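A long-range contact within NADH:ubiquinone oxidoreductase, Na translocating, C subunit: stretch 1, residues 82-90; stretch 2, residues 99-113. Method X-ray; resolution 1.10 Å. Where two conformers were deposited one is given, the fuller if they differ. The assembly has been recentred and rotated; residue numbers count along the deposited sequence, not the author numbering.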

# COMPACT_ATOMS: atom_id res chain seq x y z
N GLN A 82 -14.98 -8.64 9.22
CA GLN A 82 -13.59 -9.01 9.47
C GLN A 82 -12.64 -7.90 9.10
O GLN A 82 -12.88 -7.17 8.15
CB GLN A 82 -13.22 -10.23 8.64
CG GLN A 82 -14.04 -11.47 8.98
CD GLN A 82 -13.83 -11.94 10.41
N PRO A 83 -11.53 -7.79 9.85
CA PRO A 83 -10.62 -6.72 9.53
C PRO A 83 -9.71 -7.03 8.33
O PRO A 83 -9.29 -8.17 8.10
CB PRO A 83 -9.77 -6.61 10.80
CG PRO A 83 -9.77 -8.01 11.37
CD PRO A 83 -11.14 -8.52 11.08
N LYS A 84 -9.46 -5.98 7.55
CA LYS A 84 -8.39 -5.95 6.56
C LYS A 84 -7.46 -4.82 7.02
O LYS A 84 -7.95 -3.73 7.34
CB LYS A 84 -8.86 -5.67 5.14
CG LYS A 84 -9.94 -6.61 4.63
CD LYS A 84 -9.46 -8.05 4.51
CE LYS A 84 -10.53 -8.92 3.87
NZ LYS A 84 -10.16 -10.35 3.88
N TYR A 85 -6.16 -5.07 7.03
CA TYR A 85 -5.19 -4.08 7.48
C TYR A 85 -4.49 -3.49 6.27
O TYR A 85 -3.82 -4.22 5.53
CB TYR A 85 -4.18 -4.71 8.44
CG TYR A 85 -4.82 -5.34 9.65
CD1 TYR A 85 -5.09 -4.60 10.79
CD2 TYR A 85 -5.17 -6.68 9.66
CE1 TYR A 85 -5.69 -5.17 11.90
CE2 TYR A 85 -5.76 -7.28 10.78
CZ TYR A 85 -6.02 -6.51 11.89
OH TYR A 85 -6.59 -7.09 13.00
N ILE A 86 -4.62 -2.19 6.09
CA ILE A 86 -4.08 -1.47 4.95
C ILE A 86 -2.87 -0.66 5.42
O ILE A 86 -2.94 0.09 6.41
CB ILE A 86 -5.11 -0.50 4.35
CG1 ILE A 86 -6.42 -1.21 4.01
CG2 ILE A 86 -4.55 0.20 3.10
CD1 ILE A 86 -7.59 -0.28 3.79
N MSE A 87 -1.75 -0.84 4.72
CA MSE A 87 -0.46 -0.26 5.03
C MSE A 87 0.01 0.59 3.87
O MSE A 87 -0.31 0.33 2.72
CB MSE A 87 0.53 -1.39 5.33
CG MSE A 87 0.17 -2.16 6.58
SE MSE A 87 1.18 -3.73 6.91
CE MSE A 87 0.33 -4.88 5.62
N ALA A 88 0.75 1.64 4.21
CA ALA A 88 1.22 2.63 3.25
C ALA A 88 2.65 2.36 2.81
O ALA A 88 3.54 2.10 3.64
CB ALA A 88 1.10 4.03 3.83
N LEU A 89 2.88 2.46 1.52
CA LEU A 89 4.15 2.23 0.88
C LEU A 89 4.75 3.51 0.32
O LEU A 89 4.04 4.42 -0.13
CB LEU A 89 3.96 1.28 -0.30
CG LEU A 89 3.20 -0.01 -0.00
CD1 LEU A 89 2.98 -0.77 -1.30
CD2 LEU A 89 3.92 -0.85 1.03
N HIS A 90 6.08 3.58 0.32
CA HIS A 90 6.79 4.71 -0.29
C HIS A 90 8.14 4.20 -0.77
O HIS A 90 8.72 3.33 -0.17
CB HIS A 90 6.96 5.89 0.68
CG HIS A 90 7.88 5.62 1.82
ND1 HIS A 90 9.20 6.03 1.85
CD2 HIS A 90 7.68 4.93 2.97
CE1 HIS A 90 9.76 5.62 2.97
NE2 HIS A 90 8.87 4.95 3.66
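Stretch 2 99-113: WGYISVDSDKNTIYG

Stretch 2 enters as a β strand, 99-104, and lies antiparallel beside strand 82-90. The two N-to-C directions differ by 154°, and the axes approach to 4.5 Å. Together the stretches bury 884 Å², both sides summed.

W99 pairs with H90 at a non-hydrogen-bonded position, CA to CA 4.1 Å. The end of its indole leads away from stretch 1.

G100 faces L89 in a hydrogen-bonded pair. L89 N donates to G100 O at 2.9 Å. G100 N donates to L89 O at 3.2 Å, with a less straight angle of 139°. A water donates to both carbonyls, at 2.8 Å from L89 O and 2.9 Å from G100 O. The backbone of G100 is nearly fully extended (phi 167°, psi -173°). A CB there would be jammed against the preceding carbonyl, so the conformation calls for glycine.

Y101 sits opposite A88. Its ring atom CE1 is 3.8 Å from A88 CB, and its CB is 4.0 Å from I86 CG2. Y101 shares its face of the sheet with I86, A88 and S103.

I102 points to the other face, with M87, L89, Y85 and V104. M87 N donates to I102 O at 2.9 Å, and I102 N to M87 O at 3.0 Å. I102 CG2 packs 4.0 Å from L89 CD2.

S103 lies against I86, with S103 CB 3.8 Å from I86 CG1. Its CA approaches Y85 O at 3.2 Å, a CA-H...O contact.

V104 closes the ladder with Y85. V104 N donates to Y85 O at 2.9 Å, and Y85 N to V104 O at 3.0 Å. V104 CG1 meets the selenomethionine methyl, M87 CE, at 3.8 Å.

The chain then reverses in a type I turn, D105 to K108. D105 OD1 takes a salt bridge from K84 NZ at 2.8 Å. S106 N is 3.5 Å from P83 O, too poorly angled to bond directly. One water bridges instead: it accepts from S106 N and K84 NZ, both at 2.9 Å, and donates to P83 O at 2.8 Å. K108 CD lies over one face of the Y85 ring; the closest pair is K108 CG to Y85 CE2, 3.6 Å.

D107, N109, T110, I111 and G113 do not touch stretch 1. The returning strand begins at I111. Y112 brings its ring under the K84 side chain: K84 CE is 3.6 Å from the ring centroid and K84 NZ 4.1 Å, a CH-pi and a cation-pi contact.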

# COMPACT_ATOMS: atom_id res chain seq x y z
N TRP A 99 4.76 5.26 -4.63
CA TRP A 99 4.05 5.05 -3.37
C TRP A 99 2.93 4.05 -3.63
O TRP A 99 2.78 3.54 -4.74
CB TRP A 99 3.53 6.35 -2.77
CG TRP A 99 2.55 7.15 -3.58
CD1 TRP A 99 1.20 7.14 -3.44
CD2 TRP A 99 2.84 8.10 -4.60
NE1 TRP A 99 0.63 8.02 -4.32
CE2 TRP A 99 1.61 8.63 -5.04
CE3 TRP A 99 4.03 8.57 -5.18
CZ2 TRP A 99 1.53 9.59 -6.06
CZ3 TRP A 99 3.94 9.52 -6.19
CH2 TRP A 99 2.71 10.02 -6.62
N GLY A 100 2.13 3.75 -2.62
CA GLY A 100 1.04 2.83 -2.80
C GLY A 100 0.47 2.39 -1.47
O GLY A 100 0.83 2.93 -0.41
N TYR A 101 -0.42 1.42 -1.55
CA TYR A 101 -1.06 0.83 -0.38
C TYR A 101 -1.20 -0.66 -0.62
O TYR A 101 -1.43 -1.09 -1.75
CB TYR A 101 -2.45 1.44 -0.11
CG TYR A 101 -2.35 2.91 0.16
CD1 TYR A 101 -2.10 3.38 1.44
CD2 TYR A 101 -2.40 3.83 -0.88
CE1 TYR A 101 -1.91 4.73 1.68
CE2 TYR A 101 -2.23 5.19 -0.65
CZ TYR A 101 -1.96 5.63 0.63
OH TYR A 101 -1.75 6.96 0.89
N ILE A 102 -1.08 -1.44 0.44
CA ILE A 102 -1.29 -2.87 0.34
C ILE A 102 -2.08 -3.32 1.56
O ILE A 102 -1.84 -2.85 2.67
CB ILE A 102 0.06 -3.61 0.15
CG1 ILE A 102 -0.15 -5.07 -0.25
CG2 ILE A 102 0.90 -3.51 1.39
CD1 ILE A 102 1.14 -5.69 -0.74
N SER A 103 -3.05 -4.20 1.33
CA SER A 103 -3.89 -4.67 2.41
C SER A 103 -3.66 -6.16 2.62
O SER A 103 -3.39 -6.91 1.67
CB SER A 103 -5.38 -4.40 2.15
OG SER A 103 -5.88 -5.19 1.08
N VAL A 104 -3.82 -6.59 3.87
CA VAL A 104 -3.76 -7.98 4.23
C VAL A 104 -5.04 -8.41 4.95
O VAL A 104 -5.76 -7.60 5.55
CB VAL A 104 -2.52 -8.33 5.10
CG1 VAL A 104 -1.22 -8.14 4.31
CG2 VAL A 104 -2.47 -7.53 6.40
N ASP A 105 -5.29 -9.70 4.85
CA ASP A 105 -6.38 -10.37 5.53
C ASP A 105 -6.18 -10.35 7.05
O ASP A 105 -5.16 -9.89 7.56
CB ASP A 105 -6.47 -11.81 5.05
CG ASP A 105 -6.93 -11.94 3.60
OD1 ASP A 105 -7.60 -11.03 3.07
OD2 ASP A 105 -6.64 -13.00 3.00
N SER A 106 -7.15 -10.90 7.77
CA SER A 106 -7.10 -10.87 9.23
C SER A 106 -5.93 -11.65 9.81
O SER A 106 -5.55 -11.42 10.96
CB SER A 106 -8.42 -11.37 9.81
OG SER A 106 -8.61 -12.74 9.52
N ASP A 107 -5.34 -12.55 9.03
CA ASP A 107 -4.13 -13.28 9.45
C ASP A 107 -2.86 -12.40 9.45
O ASP A 107 -1.80 -12.87 9.83
CB ASP A 107 -3.89 -14.54 8.60
CG ASP A 107 -3.49 -14.27 7.14
OD1 ASP A 107 -3.47 -13.11 6.69
OD2 ASP A 107 -3.16 -15.27 6.46
N LYS A 108 -2.97 -11.15 9.01
CA LYS A 108 -1.84 -10.22 9.02
C LYS A 108 -0.67 -10.79 8.20
O LYS A 108 0.49 -10.57 8.52
CB LYS A 108 -1.44 -9.79 10.44
CG LYS A 108 -2.56 -8.97 11.09
CD LYS A 108 -2.13 -8.27 12.37
CE LYS A 108 -1.76 -9.19 13.49
NZ LYS A 108 -1.34 -8.41 14.70
N ASN A 109 -1.01 -11.43 7.08
CA ASN A 109 -0.00 -12.10 6.26
C ASN A 109 -0.39 -12.19 4.78
O ASN A 109 0.41 -11.82 3.90
CB ASN A 109 0.27 -13.52 6.81
CG ASN A 109 1.50 -14.17 6.18
OD1 ASN A 109 2.34 -13.49 5.60
ND2 ASN A 109 1.61 -15.49 6.29
N THR A 110 -1.60 -12.68 4.52
CA THR A 110 -2.06 -12.90 3.16
C THR A 110 -2.56 -11.60 2.56
O THR A 110 -3.44 -10.95 3.11
CB THR A 110 -3.17 -13.94 3.13
OG1 THR A 110 -2.74 -15.14 3.78
CG2 THR A 110 -3.57 -14.26 1.70
N ILE A 111 -2.03 -11.23 1.41
CA ILE A 111 -2.42 -9.99 0.75
C ILE A 111 -3.81 -10.10 0.16
O ILE A 111 -4.16 -11.05 -0.53
CB ILE A 111 -1.37 -9.59 -0.31
CG1 ILE A 111 -0.05 -9.25 0.39
CG2 ILE A 111 -1.84 -8.41 -1.17
CD1 ILE A 111 1.21 -9.37 -0.49
N TYR A 112 -4.62 -9.07 0.43
CA TYR A 112 -6.00 -8.96 -0.04
C TYR A 112 -6.09 -8.08 -1.30
O TYR A 112 -6.90 -8.35 -2.21
CB TYR A 112 -6.87 -8.41 1.10
CG TYR A 112 -8.33 -8.24 0.76
CD1 TYR A 112 -9.12 -9.33 0.43
CD2 TYR A 112 -8.91 -7.00 0.80
CE1 TYR A 112 -10.48 -9.16 0.13
CE2 TYR A 112 -10.27 -6.81 0.53
CZ TYR A 112 -11.06 -7.90 0.18
OH TYR A 112 -12.40 -7.74 -0.10
N GLY A 113 -5.27 -7.04 -1.39
CA GLY A 113 -5.24 -6.17 -2.57
C GLY A 113 -4.08 -5.22 -2.47
O GLY A 113 -3.39 -5.15 -1.46
O HOH W 1 -9.87 -10.63 6.80
O HOH W 2 -6.72 -9.73 12.94
O HOH W 3 1.57 5.61 0.45